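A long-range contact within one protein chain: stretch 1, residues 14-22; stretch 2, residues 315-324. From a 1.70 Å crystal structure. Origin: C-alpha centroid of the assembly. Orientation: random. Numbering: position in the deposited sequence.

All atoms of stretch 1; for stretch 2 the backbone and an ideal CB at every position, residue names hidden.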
ATOM      1  N   SER A  14      -2.075   0.140  10.323  1.00 11.69           N
ATOM      2  CA  SER A  14      -1.039   0.577  11.237  1.00 12.29           C
ATOM      3  C   SER A  14      -1.256   2.031  11.635  1.00 11.77           C
ATOM      4  O   SER A  14      -1.214   2.948  10.787  1.00 12.67           O
ATOM      5  CB  SER A  14       0.312   0.430  10.546  1.00 13.92           C
ATOM      6  OG  SER A  14       1.416   0.770  11.395  1.00 14.10           O
ATOM      7  N   LYS A  15      -1.407   2.262  12.931  1.00 13.32           N
ATOM      8  CA  LYS A  15      -1.627   3.654  13.450  1.00 13.73           C
ATOM      9  C   LYS A  15      -0.468   4.546  13.053  1.00 14.76           C
ATOM     10  O   LYS A  15      -0.704   5.682  12.621  1.00 15.75           O
ATOM     11  CB  LYS A  15      -1.915   3.706  14.939  1.00 15.76           C
ATOM     12  CG  LYS A  15      -1.955   5.144  15.559  1.00 20.09           C
ATOM     13  CD  LYS A  15      -2.229   5.037  17.075  1.00 24.55           C
ATOM     14  CE  LYS A  15      -1.173   5.775  17.911  1.00 33.69           C
ATOM     15  NZ  LYS A  15      -1.010   5.156  19.282  1.00 40.95           N
ATOM     16  N   GLY A  16       0.771   4.066  13.216  1.00 13.89           N
ATOM     17  CA  GLY A  16       1.978   4.779  12.965  1.00 14.83           C
ATOM     18  C   GLY A  16       2.696   4.152  11.760  1.00 13.87           C
ATOM     19  O   GLY A  16       2.082   3.423  10.962  1.00 12.91           O
ATOM     20  N   ALA A  17       3.982   4.408  11.649  1.00 14.12           N
ATOM     21  CA  ALA A  17       4.809   3.871  10.596  1.00 13.20           C
ATOM     22  C   ALA A  17       4.698   2.326  10.460  1.00 14.67           C
ATOM     23  O   ALA A  17       4.661   1.606  11.448  1.00 15.37           O
ATOM     24  CB  ALA A  17       6.264   4.299  10.749  1.00 15.02           C
ATOM     25  N   LEU A  18       4.699   1.864   9.216  1.00 11.34           N
ATOM     26  CA  LEU A  18       4.541   0.422   8.900  1.00 12.20           C
ATOM     27  C   LEU A  18       5.750  -0.004   8.071  1.00 11.76           C
ATOM     28  O   LEU A  18       5.997   0.544   6.997  1.00 11.86           O
ATOM     29  CB  LEU A  18       3.230   0.176   8.156  1.00 13.03           C
ATOM     30  CG  LEU A  18       3.130  -1.236   7.500  1.00 14.44           C
ATOM     31  CD1 LEU A  18       3.121  -2.395   8.500  1.00 16.07           C
ATOM     32  CD2 LEU A  18       1.871  -1.390   6.651  1.00 14.71           C
ATOM     33  N   ASN A  19       6.469  -1.039   8.546  1.00 10.95           N
ATOM     34  CA  ASN A  19       7.488  -1.698   7.793  1.00 12.18           C
ATOM     35  C   ASN A  19       7.067  -3.125   7.516  1.00 11.21           C
ATOM     36  O   ASN A  19       6.944  -3.931   8.441  1.00 11.03           O
ATOM     37  CB  ASN A  19       8.784  -1.699   8.569  1.00 13.14           C
ATOM     38  CG  ASN A  19       9.250  -0.283   8.904  1.00 17.83           C
ATOM     39  OD1 ASN A  19       9.234   0.606   8.086  1.00 21.03           O
ATOM     40  ND2 ASN A  19       9.692  -0.102  10.141  1.00 23.20           N
ATOM     41  N   THR A  20       6.742  -3.465   6.267  1.00 10.57           N
ATOM     42  CA  THR A  20       6.378  -4.826   5.921  1.00 11.13           C
ATOM     43  C   THR A  20       7.579  -5.807   5.908  1.00 10.83           C
ATOM     44  O   THR A  20       8.757  -5.448   5.946  1.00 11.39           O
ATOM     45  CB  THR A  20       5.610  -4.959   4.603  1.00 12.82           C
ATOM     46  OG1 THR A  20       6.502  -4.769   3.524  1.00 12.69           O
ATOM     47  CG2 THR A  20       4.575  -3.921   4.485  1.00 13.05           C
ATOM     48  N   ASN A  21       7.227  -7.088   5.906  1.00 12.88           N
ATOM     49  CA  ASN A  21       8.207  -8.113   5.751  1.00 12.83           C
ATOM     50  C   ASN A  21       8.421  -8.395   4.262  1.00 13.47           C
ATOM     51  O   ASN A  21       7.659  -7.925   3.408  1.00 14.09           O
ATOM     52  CB  ASN A  21       7.760  -9.400   6.463  1.00 12.60           C
ATOM     53  CG  ASN A  21       6.419  -9.950   5.995  1.00 12.96           C
ATOM     54  OD1 ASN A  21       5.464  -9.219   5.799  1.00 14.13           O
ATOM     55  ND2 ASN A  21       6.310 -11.265   5.939  1.00 14.23           N
ATOM     56  N   LYS A  22       9.520  -9.104   3.935  1.00 12.60           N
ATOM     57  CA  LYS A  22       9.703  -9.594   2.546  1.00 13.27           C
ATOM     58  C   LYS A  22       8.741 -10.696   2.143  1.00 11.37           C
ATOM     59  O   LYS A  22       8.202 -11.472   2.971  1.00 11.89           O
ATOM     60  CB  LYS A  22      11.115 -10.126   2.439  1.00 14.44           C
ATOM     61  CG  LYS A  22      12.129  -8.959   2.593  1.00 16.66           C
ATOM     62  CD  LYS A  22      13.522  -9.461   2.682  1.00 21.05           C
ATOM     63  CE  LYS A  22      14.536  -8.446   3.142  1.00 20.71           C
ATOM     64  NZ  LYS A  22      14.855  -7.367   2.212  1.00 22.13           N
ATOM     65  N   UNK A 315      -3.791  -5.617  12.858  1.00 11.75           N
ATOM     66  CA  UNK A 315      -4.018  -4.238  13.287  1.00 11.61           C
ATOM     67  C   UNK A 315      -3.007  -3.859  14.327  1.00 12.72           C
ATOM     68  O   UNK A 315      -2.900  -4.540  15.346  1.00 13.71           O
ATOM     69  CB  UNK A 315      -5.435  -4.050  13.831  1.00 11.61           C
ATOM     70  N   UNK A 316      -2.254  -2.801  14.055  1.00 12.87           N
ATOM     71  CA  UNK A 316      -1.371  -2.272  15.057  1.00 15.91           C
ATOM     72  C   UNK A 316      -1.912  -0.929  15.489  1.00 16.21           C
ATOM     73  O   UNK A 316      -2.284  -0.089  14.653  1.00 15.30           O
ATOM     74  CB  UNK A 316       0.064  -2.160  14.538  1.00 15.91           C
ATOM     75  N   UNK A 317      -1.890  -0.709  16.791  1.00 16.23           N
ATOM     76  CA  UNK A 317      -2.426   0.499  17.394  1.00 17.48           C
ATOM     77  C   UNK A 317      -1.361   1.136  18.250  1.00 19.54           C
ATOM     78  O   UNK A 317      -1.699   1.988  19.069  1.00 17.89           O
ATOM     79  CB  UNK A 317      -3.680   0.200  18.219  1.00 17.48           C
ATOM     80  N   UNK A 318      -0.105   0.771  17.981  1.00 18.44           N
ATOM     81  CA  UNK A 318       1.075   1.349  18.562  1.00 20.86           C
ATOM     82  C   UNK A 318       1.663   2.524  17.802  1.00 20.51           C
ATOM     83  O   UNK A 318       1.068   3.077  16.898  1.00 21.42           O
ATOM     84  CB  UNK A 318       2.140   0.260  18.701  1.00 20.86           C
ATOM     85  N   UNK A 319       2.866   2.955  18.181  1.00 21.18           N
ATOM     86  CA  UNK A 319       3.435   4.141  17.547  1.00 22.60           C
ATOM     87  C   UNK A 319       4.090   3.823  16.260  1.00 23.30           C
ATOM     88  O   UNK A 319       4.168   4.674  15.384  1.00 26.31           O
ATOM     89  CB  UNK A 319       4.444   4.825  18.471  1.00 22.60           C
ATOM     90  N   UNK A 320       4.579   2.607  16.109  1.00 22.34           N
ATOM     91  CA  UNK A 320       5.176   2.147  14.870  1.00 25.31           C
ATOM     92  C   UNK A 320       4.962   0.633  14.836  1.00 21.82           C
ATOM     93  O   UNK A 320       4.644   0.014  15.873  1.00 19.67           O
ATOM     94  CB  UNK A 320       6.656   2.523  14.773  1.00 25.31           C
ATOM     95  N   UNK A 321       5.172   0.026  13.667  1.00 17.13           N
ATOM     96  CA  UNK A 321       4.792  -1.349  13.498  1.00 15.30           C
ATOM     97  C   UNK A 321       5.703  -2.046  12.484  1.00 14.57           C
ATOM     98  O   UNK A 321       5.864  -1.529  11.384  1.00 16.16           O
ATOM     99  CB  UNK A 321       3.328  -1.440  13.062  1.00 15.30           C
ATOM    100  N   UNK A 322       6.280  -3.180  12.858  1.00 12.09           N
ATOM    101  CA  UNK A 322       7.049  -4.030  11.954  1.00 12.70           C
ATOM    102  C   UNK A 322       6.398  -5.372  11.915  1.00 12.39           C
ATOM    103  O   UNK A 322       5.991  -5.912  13.038  1.00 12.98           O
ATOM    104  CB  UNK A 322       8.513  -4.147  12.382  1.00 12.70           C
ATOM    105  N   UNK A 323       6.268  -5.919  10.714  1.00 12.18           N
ATOM    106  CA  UNK A 323       5.879  -7.323  10.514  1.00 12.36           C
ATOM    107  C   UNK A 323       7.182  -8.042  10.249  1.00 14.75           C
ATOM    108  O   UNK A 323       7.874  -7.709   9.273  1.00 13.59           O
ATOM    109  CB  UNK A 323       4.874  -7.510   9.375  1.00 12.36           C
ATOM    110  N   UNK A 324       7.549  -8.973  11.150  1.00 13.92           N
ATOM    111  CA  UNK A 324       8.887  -9.587  11.056  1.00 16.38           C
ATOM    112  C   UNK A 324       8.772 -11.090  10.861  1.00 17.37           C
ATOM    113  O   UNK A 324       7.801 -11.694  11.315  1.00 17.99           O
ATOM    114  CB  UNK A 324       9.713  -9.285  12.308  1.00 16.38           C
TER

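Position 315 begins the stretch with CA-to-CB pointing away and nothing of stretch 1 within reach, so stretch 1 sets no rule. The deposited residue is Ile315.

At 316 the backbone is extended and pairs in parallel with Ser14, and the ideal CB lies 4.4 Å from Ser14 CA. The carbonyl is already committed, 316 O accepting from Lys15 N at 3.0 Å. On the face where Ser14 puts its hydroxyl, a small residue, polar or not, would suit. It is Ser316. Its OG stays 4.2 Å from Ser14 OG, and water 1 joins them, donating to Ser316 OG and to Ser14 OG, each at 2.9 Å.

Position 317 points away, its ideal CB 5.1 Å from Lys15 CB, so many side chains would do. Leu317 serves stretch 1 through its backbone: Lys15 NZ donates to Leu317 O at 3.2 Å.

Position 318 also points away, with phi/psi of -90/-170, open to more than glycine. Gly318 offers its carbonyl, with Gly318 O 3.1 Å from water 1, which in turn accepts from Gly16 N at 2.8 Å.

Position 319 turns outward again and leaves the choice free. For Ser319 it is the carbonyl that counts: Gly16 CA approaches Ser319 O at 3.3 Å, where an ideal CB on Gly16 would clash.

At 320 the CB lies on the same face as Ala17, whose methyl leaves room for a beta-branched or small polar residue. Thr320 sets CG2 4.2 Å from Ala17 CB.

Position 321 has its ideal CB 3.4 Å from Ser14 OG and 4.7 Å from Leu18 CD1, with the leucine offering an apolar surface: leucine, methionine or an aromatic would suit. Phe321, at chi1 t, brings CD2 to 3.5 Å from Leu18 CD1. Its backbone accepts firmly, Asn19 N to Phe321 O being 2.9 Å, but donates weakly to Ala17 O.

At 322 the CB shares a face with Asn19, whose amide offers both a donor and an acceptor; Asn, Asp, Ser or Gln could answer. Asn322 does, Asn19 ND2 donating to Asn322 OD1 at 2.7 Å and nearly straight.

Position 323 points toward stretch 1, its N bonded to Asn19 O at 3.1 Å. The ideal CB is 4.0 Å from Asn21 OD1, so a donor could be imagined, yet Leu18 favours a branched aliphatic. Ile323 sends CD1 to 4.4 Å from Leu18 CD1, while its CG2 lies 3.4 Å from Asn21 OD1, which finds no partner.

Position 324 points away, unconstrained by stretch 1; it is Asn324.

Stretch 2, residues 315-324: ISLGSTFNIN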
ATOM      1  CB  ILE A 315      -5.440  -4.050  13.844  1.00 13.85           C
ATOM      2  CG1 ILE A 315      -6.442  -4.361  12.752  1.00 15.63           C
ATOM      3  CG2 ILE A 315      -5.661  -2.597  14.337  1.00 14.02           C
ATOM      4  CD1 ILE A 315      -7.841  -4.535  13.224  1.00 18.02           C
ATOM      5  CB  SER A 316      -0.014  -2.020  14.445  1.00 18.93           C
ATOM      6  OG  SER A 316       0.710  -1.006  15.181  1.00 21.02           O
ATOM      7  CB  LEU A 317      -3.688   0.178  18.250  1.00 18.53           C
ATOM      8  CG  LEU A 317      -4.899  -0.355  17.469  1.00 19.19           C
ATOM      9  CD1 LEU A 317      -6.045  -0.691  18.384  1.00 21.32           C
ATOM     10  CD2 LEU A 317      -5.291   0.625  16.424  1.00 22.20           C
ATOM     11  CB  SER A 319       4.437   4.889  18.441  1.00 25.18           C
ATOM     12  OG  SER A 319       5.523   4.050  18.719  1.00 29.37           O
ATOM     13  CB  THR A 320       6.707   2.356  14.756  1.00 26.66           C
ATOM     14  OG1 THR A 320       7.369   1.604  15.784  1.00 30.47           O
ATOM     15  CG2 THR A 320       7.140   3.852  14.829  1.00 33.28           C
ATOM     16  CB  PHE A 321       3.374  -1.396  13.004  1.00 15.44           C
ATOM     17  CG  PHE A 321       2.834  -2.766  12.834  1.00 16.03           C
ATOM     18  CD1 PHE A 321       3.034  -3.712  13.819  1.00 17.85           C
ATOM     19  CD2 PHE A 321       2.066  -3.091  11.787  1.00 16.86           C
ATOM     20  CE1 PHE A 321       2.528  -4.985  13.683  1.00 18.96           C
ATOM     21  CE2 PHE A 321       1.518  -4.339  11.638  1.00 18.72           C
ATOM     22  CZ  PHE A 321       1.796  -5.319  12.573  1.00 18.90           C
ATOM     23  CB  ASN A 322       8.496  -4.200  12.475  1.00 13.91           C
ATOM     24  CG  ASN A 322       9.223  -2.850  12.618  1.00 18.24           C
ATOM     25  OD1 ASN A 322       9.703  -2.319  11.690  1.00 19.23           O
ATOM     26  ND2 ASN A 322       9.088  -2.236  13.788  1.00 22.64           N
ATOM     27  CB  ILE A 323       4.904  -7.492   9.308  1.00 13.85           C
ATOM     28  CG1 ILE A 323       3.626  -6.696   9.565  1.00 13.79           C
ATOM     29  CG2 ILE A 323       4.585  -9.006   9.125  1.00 13.99           C
ATOM     30  CD1 ILE A 323       2.761  -6.742   8.317  1.00 16.35           C
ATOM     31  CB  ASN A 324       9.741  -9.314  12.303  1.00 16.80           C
ATOM     32  CG  ASN A 324      10.145  -7.846  12.444  1.00 18.36           C
ATOM     33  OD1 ASN A 324      10.119  -7.084  11.480  1.00 18.98           O
ATOM     34  ND2 ASN A 324      10.356  -7.416  13.689  1.00 19.71           N
TER
HETATM   35  O   HOH W   1       1.621   1.569  14.220  1.00 15.58           O
HETATM   36  O   HOH W   2       4.849   6.823  12.842  1.00 28.22           O
HETATM   37  O   HOH W   3       9.789  -6.103   8.610  1.00 26.46           O
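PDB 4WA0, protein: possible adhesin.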